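PDB 5UY7: peptidoglycan glycosyltransferase, which belongs to the penicillin-binding protein family and carries a domain with the fold shared by these proteins and the serine beta-lactamases. Local coordinates for residues A[277-281]-A[433-437]; A[438-442]-A[457-461]; A[270-274]-A[321-326]. All blocks are in the same frame, centred on the assembly; numbering follows the deposited sequence.

Contact 1 (A[277-281]-A[433-437])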
loop_
_atom_site.group_PDB
_atom_site.type_symbol
_atom_site.label_atom_id
_atom_site.label_comp_id
_atom_site.label_asym_id
_atom_site.label_seq_id
_atom_site.Cartn_x
_atom_site.Cartn_y
_atom_site.Cartn_z
ATOM N N VAL A 277 10.552 -3.498 4.478
ATOM C CA VAL A 277 11.547 -2.534 4.920
ATOM C C VAL A 277 11.190 -1.999 6.298
ATOM O O VAL A 277 12.061 -1.891 7.174
ATOM C CB VAL A 277 11.680 -1.409 3.878
ATOM C CG1 VAL A 277 12.416 -0.213 4.469
ATOM C CG2 VAL A 277 12.392 -1.932 2.642
ATOM N N SER A 278 9.907 -1.675 6.530
ATOM C CA SER A 278 9.493 -1.195 7.848
ATOM C C SER A 278 9.922 -2.158 8.948
ATOM O O SER A 278 10.466 -1.744 9.980
ATOM C CB SER A 278 7.976 -1.000 7.900
ATOM O OG SER A 278 7.551 0.070 7.077
ATOM N N LEU A 279 9.667 -3.453 8.754
ATOM C CA LEU A 279 9.983 -4.404 9.815
ATOM C C LEU A 279 11.486 -4.502 10.048
ATOM O O LEU A 279 11.934 -4.529 11.198
ATOM C CB LEU A 279 9.400 -5.782 9.483
ATOM C CG LEU A 279 9.602 -6.837 10.573
ATOM C CD1 LEU A 279 8.929 -6.433 11.884
ATOM C CD2 LEU A 279 9.086 -8.185 10.075
ATOM N N ALA A 280 12.285 -4.549 8.975
ATOM C CA ALA A 280 13.735 -4.641 9.156
ATOM C C ALA A 280 14.293 -3.403 9.854
ATOM O O ALA A 280 15.217 -3.504 10.675
ATOM C CB ALA A 280 14.417 -4.856 7.804
ATOM N N LEU A 281 13.754 -2.223 9.541
ATOM C CA LEU A 281 14.126 -1.026 10.298
ATOM C C LEU A 281 13.719 -1.154 11.762
ATOM O O LEU A 281 14.511 -0.863 12.670
ATOM C CB LEU A 281 13.464 0.213 9.684
ATOM C CG LEU A 281 13.936 0.578 8.276
ATOM C CD1 LEU A 281 13.018 1.651 7.688
ATOM C CD2 LEU A 281 15.375 1.094 8.354
ATOM N N GLU A 433 10.601 7.234 8.800
ATOM C CA GLU A 433 11.631 6.859 7.824
ATOM C C GLU A 433 11.006 6.296 6.557
ATOM O O GLU A 433 11.430 6.632 5.443
ATOM C CB GLU A 433 12.597 5.838 8.439
ATOM C CG GLU A 433 13.561 6.425 9.453
ATOM C CD GLU A 433 14.352 5.361 10.209
ATOM O OE1 GLU A 433 13.913 4.192 10.234
ATOM O OE2 GLU A 433 15.418 5.703 10.775
ATOM N N VAL A 434 9.984 5.452 6.704
ATOM C CA VAL A 434 9.380 4.840 5.526
ATOM C C VAL A 434 8.539 5.854 4.756
ATOM O O VAL A 434 8.514 5.826 3.519
ATOM C CB VAL A 434 8.585 3.587 5.941
ATOM C CG1 VAL A 434 7.791 3.028 4.770
ATOM C CG2 VAL A 434 9.563 2.539 6.451
ATOM N N ARG A 435 7.878 6.787 5.446
ATOM C CA ARG A 435 7.136 7.816 4.717
ATOM C C ARG A 435 8.074 8.620 3.824
ATOM O O ARG A 435 7.721 8.945 2.680
ATOM C CB ARG A 435 6.387 8.734 5.684
ATOM C CG ARG A 435 5.161 8.060 6.343
ATOM C CD ARG A 435 4.169 9.072 6.926
ATOM N NE ARG A 435 4.766 9.988 7.890
ATOM C CZ ARG A 435 4.983 9.706 9.171
ATOM N NH1 ARG A 435 4.677 8.512 9.664
ATOM N NH2 ARG A 435 5.513 10.627 9.964
ATOM N N THR A 436 9.278 8.937 4.327
ATOM C CA THR A 436 10.280 9.611 3.503
ATOM C C THR A 436 10.610 8.777 2.270
ATOM O O THR A 436 10.696 9.309 1.150
ATOM C CB THR A 436 11.532 9.898 4.347
ATOM O OG1 THR A 436 11.186 10.807 5.405
ATOM C CG2 THR A 436 12.674 10.506 3.503
ATOM N N MET A 437 10.769 7.460 2.447
ATOM C CA MET A 437 11.053 6.594 1.306
ATOM C C MET A 437 9.884 6.558 0.330
ATOM O O MET A 437 10.088 6.520 -0.889
ATOM C CB MET A 437 11.388 5.185 1.793
ATOM C CG MET A 437 12.629 5.140 2.670
ATOM S SD MET A 437 12.812 3.467 3.312
ATOM C CE MET A 437 14.246 3.672 4.381
#
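Val-434 and Leu-281 interlock where two helices of the penicillin-binding-protein fold, 273-282 and 428-442, pack side by side in its all-helical part. The two run roughly antiparallel, at 145°, with their axes 10.7 Å apart, a spacing that leaves the work to side chains; no hydrogen bond crosses. The shape is easiest to follow as two bumps and two hollows. The first bump is the CG2 branch of Val-434, which stands anti to its own carbonyl carbon and enters the dip bounded by Val-277, Ser-278 and Leu-281. Ser-278 OG forms one wall, 3.2 Å from Val-434 CG2; Leu-281 CD1 forms another, 3.8 Å from the same methyl. The serine hydroxyl that faces this methyl, turned back beside its backbone N (chi1 -68°), is satisfied by the carbonyl of Pro-274 one turn earlier in its own helix. Running the other way, the second bump is Leu-281 CD1, which settles among Glu-433, Val-434 and Met-437. Its neighbours there include Glu-433 OE1, 3.7 Å from CD1, so the carboxylate lies against the leucine methyls, while Pro-288 touches both residues from a nearby loop. Met-437 is stretched straight beyond CG, and that carries its sulfur across to the valine at the start of 277-281. Val-317 and Ile-321 of helix 317-323 pack on this pair. The two side chains meet tip to tip, Val-277 CG1 standing 3.9 Å from Met-437 SD, and the methionine's last atom, CE, ends 4.1 Å from Leu-281 CD1.

Contact 2 (A[438-442]-A[457-461])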
loop_
_atom_site.group_PDB
_atom_site.type_symbol
_atom_site.label_atom_id
_atom_site.label_comp_id
_atom_site.label_asym_id
_atom_site.label_seq_id
_atom_site.Cartn_x
_atom_site.Cartn_y
_atom_site.Cartn_z
ATOM N N LEU A 438 8.654 6.562 0.843
ATOM C CA LEU A 438 7.495 6.499 -0.052
ATOM C C LEU A 438 7.403 7.733 -0.946
ATOM O O LEU A 438 6.905 7.639 -2.072
ATOM C CB LEU A 438 6.206 6.344 0.753
ATOM C CG LEU A 438 5.972 4.989 1.427
ATOM C CD1 LEU A 438 4.665 5.046 2.206
ATOM C CD2 LEU A 438 5.943 3.829 0.420
ATOM N N GLU A 439 7.858 8.892 -0.463
ATOM C CA GLU A 439 7.879 10.077 -1.321
ATOM C C GLU A 439 8.793 9.883 -2.521
ATOM O O GLU A 439 8.525 10.433 -3.600
ATOM C CB GLU A 439 8.346 11.310 -0.545
ATOM C CG GLU A 439 7.407 11.795 0.513
ATOM C CD GLU A 439 7.820 13.164 1.056
ATOM O OE1 GLU A 439 7.865 14.134 0.273
ATOM O OE2 GLU A 439 8.139 13.236 2.257
ATOM N N THR A 440 9.902 9.142 -2.355
ATOM C CA THR A 440 10.830 8.992 -3.473
ATOM C C THR A 440 10.232 8.162 -4.600
ATOM O O THR A 440 10.713 8.244 -5.736
ATOM C CB THR A 440 12.166 8.369 -3.028
ATOM O OG1 THR A 440 12.004 6.971 -2.728
ATOM C CG2 THR A 440 12.739 9.113 -1.809
ATOM N N VAL A 441 9.178 7.395 -4.312
ATOM C CA VAL A 441 8.558 6.532 -5.316
ATOM C C VAL A 441 7.957 7.358 -6.447
ATOM O O VAL A 441 7.973 6.944 -7.611
ATOM C CB VAL A 441 7.489 5.644 -4.649
ATOM C CG1 VAL A 441 6.691 4.888 -5.704
ATOM C CG2 VAL A 441 8.127 4.683 -3.646
ATOM N N VAL A 442 7.404 8.531 -6.125
ATOM C CA VAL A 442 6.698 9.338 -7.117
ATOM C C VAL A 442 7.540 10.501 -7.632
ATOM O O VAL A 442 7.109 11.198 -8.565
ATOM C CB VAL A 442 5.357 9.866 -6.558
ATOM C CG1 VAL A 442 4.516 8.711 -6.045
ATOM C CG2 VAL A 442 5.604 10.912 -5.473
ATOM N N ARG A 457 3.201 17.099 -1.426
ATOM C CA ARG A 457 4.044 15.948 -1.151
ATOM C C ARG A 457 3.181 14.738 -0.839
ATOM O O ARG A 457 2.347 14.790 0.069
ATOM C CB ARG A 457 4.968 16.248 0.023
ATOM C CG ARG A 457 5.968 17.349 -0.298
ATOM C CD ARG A 457 6.693 17.794 0.952
ATOM N NE ARG A 457 7.316 16.668 1.646
ATOM C CZ ARG A 457 7.894 16.778 2.838
ATOM N NH1 ARG A 457 7.934 17.953 3.449
ATOM N NH2 ARG A 457 8.421 15.700 3.423
ATOM N N VAL A 458 3.383 13.649 -1.587
ATOM C CA VAL A 458 2.645 12.405 -1.389
ATOM C C VAL A 458 3.621 11.241 -1.494
ATOM O O VAL A 458 4.771 11.398 -1.906
ATOM C CB VAL A 458 1.492 12.225 -2.402
ATOM C CG1 VAL A 458 0.559 13.439 -2.393
ATOM C CG2 VAL A 458 2.051 11.938 -3.802
ATOM N N GLY A 459 3.148 10.055 -1.119
ATOM C CA GLY A 459 3.949 8.860 -1.322
ATOM C C GLY A 459 3.055 7.645 -1.290
ATOM O O GLY A 459 1.951 7.679 -0.739
ATOM N N GLY A 460 3.548 6.565 -1.885
ATOM C CA GLY A 460 2.780 5.335 -1.933
ATOM C C GLY A 460 3.491 4.306 -2.790
ATOM O O GLY A 460 4.640 4.499 -3.196
ATOM N N LYS A 461 2.777 3.213 -3.064
ATOM C CA LYS A 461 3.335 2.118 -3.847
ATOM C C LYS A 461 2.309 1.541 -4.803
ATOM O O LYS A 461 1.138 1.361 -4.446
ATOM C CB LYS A 461 3.829 0.969 -2.954
ATOM C CG LYS A 461 5.239 1.094 -2.476
ATOM C CD LYS A 461 6.240 1.156 -3.612
ATOM C CE LYS A 461 6.481 -0.189 -4.252
ATOM N NZ LYS A 461 7.314 -0.015 -5.458
#
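Leu-438 and Glu-439 lay the helix backbone directly on Gly-459, crossing the strand at 80° with the axes only 5.6 Å apart and the CA atoms of Glu-439 and Gly-459 separated by 4.1 Å. Such closeness works because Gly-459 has no CB to stand between its CA and the helix: Leu-438 O rests 3.3 Å from Gly-459 CA, and Glu-439 offers its CA-H to the carbonyl of Val-458, with 3.4 Å from Glu-439 CA to Val-458 O. Val-441 straddles the next carbonyl, its CG1 3.3 Å from Gly-460 O; this buried oxygen has no polar partner in the model. The strand, 459-466, is an outermost one of the five-stranded antiparallel sheet of the penicillin-binding-protein fold, and its third residue, Lys-461, opens a Lys-Ser-Gly sequence consistent with the K(T/S)G motif of this family. Lys-461, bent at chi2 and chi3, passes at about a right angle to Leu-438 and Val-441, and its amine goes on to Ser-324 OG. At the other end Arg-457 grips Glu-439 side-on, in a two-bonded salt bridge. Arg-457 NE lies 2.9 Å from Glu-439 OE1, and the straighter bond (173°) joins Arg-457 NH2 to the syn lone pair of Glu-439 OE2 at 2.7 Å. Carboxylate and guanidinium planes are nearly coplanar, 27° apart, and Arg-457 NH1 makes a second salt bridge, to a sulfate ion.

Contact 3 (A[270-274]-A[321-326]). With SO4 (sulfate ion), chain B.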
loop_
_atom_site.group_PDB
_atom_site.type_symbol
_atom_site.label_atom_id
_atom_site.label_comp_id
_atom_site.label_asym_id
_atom_site.label_seq_id
_atom_site.Cartn_x
_atom_site.Cartn_y
_atom_site.Cartn_z
ATOM N N SER A 270 4.244 -5.476 -5.230
ATOM C CA SER A 270 5.189 -4.471 -4.738
ATOM C C SER A 270 4.623 -3.602 -3.624
ATOM O O SER A 270 5.395 -2.943 -2.918
ATOM C CB SER A 270 5.659 -3.579 -5.887
ATOM O OG SER A 270 6.367 -4.343 -6.847
ATOM N N ILE A 271 3.301 -3.586 -3.440
ATOM C CA ILE A 271 2.703 -2.827 -2.343
ATOM C C ILE A 271 3.198 -3.310 -0.987
ATOM O O ILE A 271 3.155 -2.554 -0.005
ATOM C CB ILE A 271 1.165 -2.908 -2.481
ATOM C CG1 ILE A 271 0.736 -2.125 -3.725
ATOM C CG2 ILE A 271 0.454 -2.392 -1.238
ATOM C CD1 ILE A 271 -0.689 -2.450 -4.195
ATOM N N MET A 272 3.711 -4.538 -0.910
ATOM C CA MET A 272 4.223 -5.028 0.365
ATOM C C MET A 272 5.655 -4.605 0.649
ATOM O O MET A 272 6.099 -4.766 1.790
ATOM C CB MET A 272 4.160 -6.552 0.430
ATOM C CG MET A 272 2.753 -7.113 0.421
ATOM S SD MET A 272 1.665 -6.414 1.678
ATOM C CE MET A 272 2.513 -6.955 3.164
ATOM N N LYS A 273 6.393 -4.110 -0.348
ATOM C CA LYS A 273 7.807 -3.821 -0.122
ATOM C C LYS A 273 8.024 -2.835 1.022
ATOM O O LYS A 273 8.978 -3.035 1.801
ATOM C CB LYS A 273 8.448 -3.336 -1.432
ATOM C CG LYS A 273 8.566 -4.456 -2.457
ATOM C CD LYS A 273 8.879 -3.968 -3.883
ATOM C CE LYS A 273 9.069 -5.173 -4.782
ATOM N NZ LYS A 273 9.057 -4.860 -6.265
ATOM N N PRO A 274 7.197 -1.800 1.213
ATOM C CA PRO A 274 7.407 -0.919 2.371
ATOM C C PRO A 274 7.269 -1.621 3.707
ATOM O O PRO A 274 7.875 -1.161 4.680
ATOM C CB PRO A 274 6.327 0.153 2.190
ATOM C CG PRO A 274 6.146 0.209 0.719
ATOM C CD PRO A 274 6.209 -1.212 0.281
ATOM N N ILE A 321 13.283 0.788 -1.859
ATOM C CA ILE A 321 11.897 1.219 -2.016
ATOM C C ILE A 321 11.743 2.087 -3.258
ATOM O O ILE A 321 10.830 1.884 -4.064
ATOM C CB ILE A 321 11.417 1.952 -0.747
ATOM C CG1 ILE A 321 11.346 0.975 0.426
ATOM C CG2 ILE A 321 10.061 2.605 -0.990
ATOM C CD1 ILE A 321 10.395 -0.205 0.181
ATOM N N GLN A 322 12.647 3.060 -3.436
ATOM C CA GLN A 322 12.591 3.956 -4.591
ATOM C C GLN A 322 12.531 3.196 -5.915
ATOM O O GLN A 322 11.751 3.547 -6.810
ATOM C CB GLN A 322 13.813 4.881 -4.565
ATOM C CG GLN A 322 13.888 5.882 -5.702
ATOM C CD GLN A 322 15.281 6.447 -5.828
ATOM O OE1 GLN A 322 16.263 5.717 -5.676
ATOM N NE2 GLN A 322 15.383 7.749 -6.074
ATOM N N LYS A 323 13.361 2.164 -6.065
ATOM C CA LYS A 323 13.481 1.426 -7.319
ATOM C C LYS A 323 12.578 0.201 -7.382
ATOM O O LYS A 323 12.545 -0.477 -8.421
ATOM C CB LYS A 323 14.943 1.004 -7.524
ATOM C CG LYS A 323 15.926 2.181 -7.579
ATOM C CD LYS A 323 15.633 3.111 -8.752
ATOM C CE LYS A 323 16.700 4.193 -8.860
ATOM N NZ LYS A 323 16.424 5.124 -9.984
ATOM N N SER A 324 11.850 -0.092 -6.304
ATOM C CA SER A 324 10.934 -1.231 -6.245
ATOM C C SER A 324 11.665 -2.538 -6.541
ATOM O O SER A 324 11.180 -3.392 -7.280
ATOM C CB SER A 324 9.754 -1.041 -7.203
ATOM O OG SER A 324 8.678 -1.893 -6.839
ATOM N N SER A 325 12.833 -2.704 -5.917
ATOM C CA SER A 325 13.696 -3.848 -6.201
ATOM C C SER A 325 13.186 -5.104 -5.493
ATOM O O SER A 325 13.072 -5.125 -4.262
ATOM C CB SER A 325 15.125 -3.519 -5.757
ATOM O OG SER A 325 15.976 -4.655 -5.846
ATOM N N ASN A 326 12.876 -6.152 -6.268
ATOM C CA ASN A 326 12.578 -7.460 -5.682
ATOM C C ASN A 326 13.793 -8.047 -4.985
ATOM O O ASN A 326 13.668 -8.665 -3.920
ATOM C CB ASN A 326 12.131 -8.447 -6.760
ATOM C CG ASN A 326 10.747 -8.167 -7.274
ATOM O OD1 ASN A 326 10.017 -7.359 -6.707
ATOM N ND2 ASN A 326 10.365 -8.856 -8.347
HETATM S S SO4 B . 4.811 -3.030 -10.061
HETATM O O1 SO4 B . 3.583 -2.281 -9.772
HETATM O O2 SO4 B . 5.928 -2.107 -10.214
HETATM O O3 SO4 B . 4.613 -3.772 -11.303
HETATM O O4 SO4 B . 5.136 -3.985 -9.009
HETATM O O HOH W 1 6.876 -7.311 -6.472
#
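Lys-273 and Ser-324 meet in what looks like the active-site pocket of a penicillin-binding protein: Ser-270 and Lys-273 fit the SxxK pattern at the start of a helix, and Ser-324 to Asn-326 fit SxN. The lysine chain, extended beyond CG, puts its amine among four oxygens, all within bonding distance, which must share its N-H groups. From its own segment comes Ser-270 OG, 2.8 Å from Lys-273 NZ. Across the contact lie Ser-324 OG, Ser-324 O and Asn-326 OD1, at 3.0, 2.8 and 2.7 Å from Lys-273 NZ. The amide oxygen is approached 27° from its carbonyl plane, whereas the backbone carbonyl of Ser-324 is met from above, 59° out of plane. Ser-324 OG is also hydrogen-bonded to Lys-461 NZ. Its OG and O both face Lys-273 where the chain leaves helix 317-323 with positive phi (57°) in a Schellman motif; Ser-325 OG then caps helix 326-333 at Gly-328 N and bonds with Asp-308 OD2. A water bridges the two ends of the cluster, donating to Ser-270 OG at 3.0 Å and to Asn-326 OD1. On another side, Ser-270 OG hydrogen-bonds to O4 of a sulfate ion that is also held by Ser-462 OG; the ion probably came from the crystallisation liquor. Beneath the polar layer Ile-321 CD1 packs against the helix start, 3.6 Å from Lys-273 O, and next to the Pro-274 ring. A serine and a lysine one turn apart at a helix start, faced by a second serine in the turn between two helices and an asparagine at the start of the second, are typical of the penicillin-binding proteins and their serine beta-lactamase relatives.

Contacts 1 and 2 divide helix 428-442 between them, their centres about 12 Å apart; contact 3 lies about 11 Å from each and touches both. Helix 273-282 carries contact 3 at its start and contact 1 further along, and Ile-321 CD1 joins the two through Val-277 CG2 at 3.6 Å. Contact 2 reaches the probable active site through Lys-461, whose NZ lies 2.7 Å from Ser-324 OG, so that serine sits between two lysines. Pro-274 CG also packs 3.4 Å from Lys-461 CG. Contact 1 is thus core behind the pocket, contact 3 its polar centre and contact 2 one wall; the sulfate at Arg-457 is not the one at Ser-270.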